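Local coordinates for major capsid protein P2 (Pseudoalteromonas phage pm2, PDB 2VVF) that forms the outer protein shell of the virion as a homotrimeric major capsid protein with a double jelly-roll fold, at residues 175-180 with 242-247. Residues are numbered along the deposited sequence; the frame is centred on the assembly and turned at random.
Sequences IHIKAA and LRLKID
No flat group lies between Ile-175 and Ile-177 on one side and Leu-244 and Ile-246 on the other; branched aliphatic chains make the whole interface. Rings border it instead: Phe-223 touches Ile-175 and Phe-187 touches Leu-244. The imidazole of His-176 sits on the far face of its strand, with Thr-220 at ND1 and Glu-259 at NE2, both by hydrogen bonds.

In the middle, the chains of Ile-177 and Leu-244 meet tip to tip, CD1 of Ile-177 lying 3.8 Å from CD2 of Leu-244. With chi1 at -61° the CG1 branch of Ile-177 lies opposite the carbonyl carbon, and chi2, at 143° and short of extended, sets where CD1 ends. That methyl also meets CG1 of Ile-246 at 4.2 Å, while CD2 of Leu-244 approaches CG2 of Ile-175 at 4.3 Å. Each central methyl therefore has two partners on the opposing strand.

The strand axes come no nearer than 11.1 Å and run 30° from parallel, the geometry of two sheets packed face to face. These are the D and H strands of the second jelly roll. Strand 171-178 belongs to the BIDG sheet, where it pairs with 218-222 and 252-263; strand 242-248 belongs to CHEF, between 157-161 and 182-189. Ile-256 extends the apolar layer beside both isoleucines of the first strand, and Ile-161 and Val-182 flank Ile-246.

With no hydrogen bond crossing the gap, the two sheets meet here purely by van der Waals packing of buried side chains, while alternate residues such as Lys-178, Arg-243 and Lys-245 carry their charges away from the sandwich interior.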
ATOM      1  N   ILE A 175       3.827 -22.109  -4.629  1.00 23.55           N
ATOM      2  CA  ILE A 175       4.688 -23.276  -4.496  1.00 23.30           C
ATOM      3  C   ILE A 175       6.118 -22.777  -4.332  1.00 27.22           C
ATOM      4  O   ILE A 175       6.597 -21.977  -5.132  1.00 26.66           O
ATOM      5  CB  ILE A 175       4.562 -24.214  -5.708  1.00 26.30           C
ATOM      6  CG1 ILE A 175       3.137 -24.756  -5.823  1.00 26.58           C
ATOM      7  CG2 ILE A 175       5.564 -25.354  -5.606  1.00 26.90           C
ATOM      8  CD1 ILE A 175       2.814 -25.327  -7.191  1.00 32.31           C
ATOM      9  N   HIS A 176       6.784 -23.220  -3.276  1.00 24.13           N
ATOM     10  CA  HIS A 176       8.153 -22.793  -3.018  1.00 24.06           C
ATOM     11  C   HIS A 176       9.132 -23.954  -3.111  1.00 28.38           C
ATOM     12  O   HIS A 176       9.080 -24.884  -2.311  1.00 27.88           O
ATOM     13  CB  HIS A 176       8.261 -22.128  -1.644  1.00 24.79           C
ATOM     14  CG  HIS A 176       7.201 -21.104  -1.385  1.00 27.93           C
ATOM     15  ND1 HIS A 176       7.336 -19.784  -1.753  1.00 29.70           N
ATOM     16  CD2 HIS A 176       5.986 -21.208  -0.797  1.00 29.56           C
ATOM     17  CE1 HIS A 176       6.250 -19.117  -1.403  1.00 28.97           C
ATOM     18  NE2 HIS A 176       5.417 -19.958  -0.820  1.00 29.29           N
ATOM     19  N   ILE A 177      10.022 -23.890  -4.095  1.00 25.49           N
ATOM     20  CA  ILE A 177      11.030 -24.924  -4.285  1.00 25.47           C
ATOM     21  C   ILE A 177      12.309 -24.527  -3.557  1.00 29.86           C
ATOM     22  O   ILE A 177      13.004 -23.595  -3.962  1.00 29.23           O
ATOM     23  CB  ILE A 177      11.293 -25.187  -5.778  1.00 28.56           C
ATOM     24  CG1 ILE A 177      10.013 -25.665  -6.468  1.00 28.89           C
ATOM     25  CG2 ILE A 177      12.420 -26.198  -5.952  1.00 29.22           C
ATOM     26  CD1 ILE A 177       9.847 -25.137  -7.875  1.00 35.54           C
ATOM     27  N   LYS A 178      12.602 -25.225  -2.466  1.00 27.13           N
ATOM     28  CA  LYS A 178      13.788 -24.934  -1.673  1.00 27.16           C
ATOM     29  C   LYS A 178      14.979 -25.771  -2.120  1.00 32.13           C
ATOM     30  O   LYS A 178      15.151 -26.912  -1.686  1.00 31.69           O
ATOM     31  CB  LYS A 178      13.505 -25.157  -0.189  1.00 29.45           C
ATOM     32  CG  LYS A 178      12.411 -24.265   0.373  1.00 39.97           C
ATOM     33  CD  LYS A 178      12.762 -23.782   1.770  1.00 48.52           C
ATOM     34  CE  LYS A 178      12.272 -24.752   2.831  1.00 57.89           C
ATOM     35  NZ  LYS A 178      12.749 -24.377   4.190  1.00 66.76           N
ATOM     36  N   ALA A 179      15.794 -25.193  -2.995  1.00 29.66           N
ATOM     37  CA  ALA A 179      16.984 -25.853  -3.519  1.00 29.77           C
ATOM     38  C   ALA A 179      17.990 -24.779  -3.911  1.00 34.45           C
ATOM     39  O   ALA A 179      17.605 -23.660  -4.249  1.00 34.26           O
ATOM     40  CB  ALA A 179      16.626 -26.716  -4.721  1.00 30.49           C
ATOM     41  N   ALA A 180      19.275 -25.114  -3.861  1.00 31.41           N
ATOM     42  CA  ALA A 180      20.320 -24.144  -4.171  1.00 31.34           C
ATOM     43  C   ALA A 180      20.760 -24.081  -5.635  1.00 35.39           C
ATOM     44  O   ALA A 180      21.439 -23.135  -6.035  1.00 35.15           O
ATOM     45  CB  ALA A 180      21.522 -24.356  -3.264  1.00 32.03           C
ATOM     46  N   LEU A 242      -0.968 -32.150 -13.230  1.00 30.93           N
ATOM     47  CA  LEU A 242      -0.456 -30.952 -12.575  1.00 30.47           C
ATOM     48  C   LEU A 242       1.045 -31.202 -12.481  1.00 34.14           C
ATOM     49  O   LEU A 242       1.506 -31.960 -11.623  1.00 33.78           O
ATOM     50  CB  LEU A 242      -1.064 -30.821 -11.176  1.00 30.45           C
ATOM     51  CG  LEU A 242      -0.987 -29.468 -10.466  1.00 35.00           C
ATOM     52  CD1 LEU A 242       0.449 -28.972 -10.383  1.00 35.14           C
ATOM     53  CD2 LEU A 242      -1.883 -28.446 -11.143  1.00 37.30           C
ATOM     54  N   ARG A 243       1.797 -30.628 -13.414  1.00 30.33           N
ATOM     55  CA  ARG A 243       3.227 -30.892 -13.497  1.00 30.04           C
ATOM     56  C   ARG A 243       4.161 -29.710 -13.273  1.00 34.02           C
ATOM     57  O   ARG A 243       3.832 -28.564 -13.579  1.00 33.75           O
ATOM     58  CB  ARG A 243       3.542 -31.567 -14.832  1.00 29.68           C
ATOM     59  CG  ARG A 243       5.002 -31.903 -15.046  1.00 38.12           C
ATOM     60  CD  ARG A 243       5.153 -32.797 -16.260  1.00 44.69           C
ATOM     61  NE  ARG A 243       4.100 -33.807 -16.321  1.00 48.70           N
ATOM     62  CZ  ARG A 243       4.241 -35.058 -15.897  1.00 59.17           C
ATOM     63  NH1 ARG A 243       5.397 -35.459 -15.388  1.00 44.55           N
ATOM     64  NH2 ARG A 243       3.228 -35.908 -15.984  1.00 44.78           N
ATOM     65  N   LEU A 244       5.353 -30.020 -12.775  1.00 30.62           N
ATOM     66  CA  LEU A 244       6.386 -29.028 -12.517  1.00 30.54           C
ATOM     67  C   LEU A 244       7.681 -29.522 -13.156  1.00 34.52           C
ATOM     68  O   LEU A 244       8.146 -30.619 -12.853  1.00 34.07           O
ATOM     69  CB  LEU A 244       6.586 -28.873 -11.007  1.00 30.65           C
ATOM     70  CG  LEU A 244       6.896 -27.492 -10.428  1.00 35.43           C
ATOM     71  CD1 LEU A 244       5.789 -26.502 -10.755  1.00 35.61           C
ATOM     72  CD2 LEU A 244       7.091 -27.594  -8.923  1.00 37.96           C
ATOM     73  N   LYS A 245       8.245 -28.726 -14.059  1.00 31.29           N
ATOM     74  CA  LYS A 245       9.492 -29.090 -14.729  1.00 31.20           C
ATOM     75  C   LYS A 245      10.628 -28.223 -14.198  1.00 35.40           C
ATOM     76  O   LYS A 245      10.712 -27.034 -14.508  1.00 34.92           O
ATOM     77  CB  LYS A 245       9.363 -28.930 -16.243  1.00 33.71           C
ATOM     78  CG  LYS A 245       8.438 -29.946 -16.899  1.00 47.36           C
ATOM     79  CD  LYS A 245       8.574 -29.920 -18.414  1.00 57.39           C
ATOM     80  CE  LYS A 245       7.876 -31.110 -19.054  1.00 68.49           C
ATOM     81  NZ  LYS A 245       6.729 -30.691 -19.905  1.00 77.68           N
ATOM     82  N   ILE A 246      11.485 -28.821 -13.377  1.00 32.23           N
ATOM     83  CA  ILE A 246      12.585 -28.090 -12.761  1.00 32.17           C
ATOM     84  C   ILE A 246      13.935 -28.324 -13.425  1.00 36.72           C
ATOM     85  O   ILE A 246      14.399 -29.459 -13.534  1.00 36.29           O
ATOM     86  CB  ILE A 246      12.663 -28.363 -11.250  1.00 35.13           C
ATOM     87  CG1 ILE A 246      11.329 -28.027 -10.579  1.00 35.43           C
ATOM     88  CG2 ILE A 246      13.804 -27.577 -10.624  1.00 35.80           C
ATOM     89  CD1 ILE A 246      10.572 -29.239 -10.087  1.00 41.73           C
ATOM     90  N   ASP A 247      14.574 -27.233 -13.838  1.00 33.78           N
ATOM     91  CA  ASP A 247      15.894 -27.297 -14.450  1.00 33.88           C
ATOM     92  C   ASP A 247      16.927 -26.933 -13.391  1.00 38.40           C
ATOM     93  O   ASP A 247      17.104 -25.760 -13.061  1.00 38.03           O
ATOM     94  CB  ASP A 247      15.989 -26.326 -15.630  1.00 35.76           C
ATOM     95  CG  ASP A 247      15.502 -26.938 -16.931  1.00 45.92           C
ATOM     96  OD1 ASP A 247      14.813 -27.980 -16.882  1.00 46.52           O
ATOM     97  OD2 ASP A 247      15.800 -26.371 -18.003  1.00 51.62           O
TER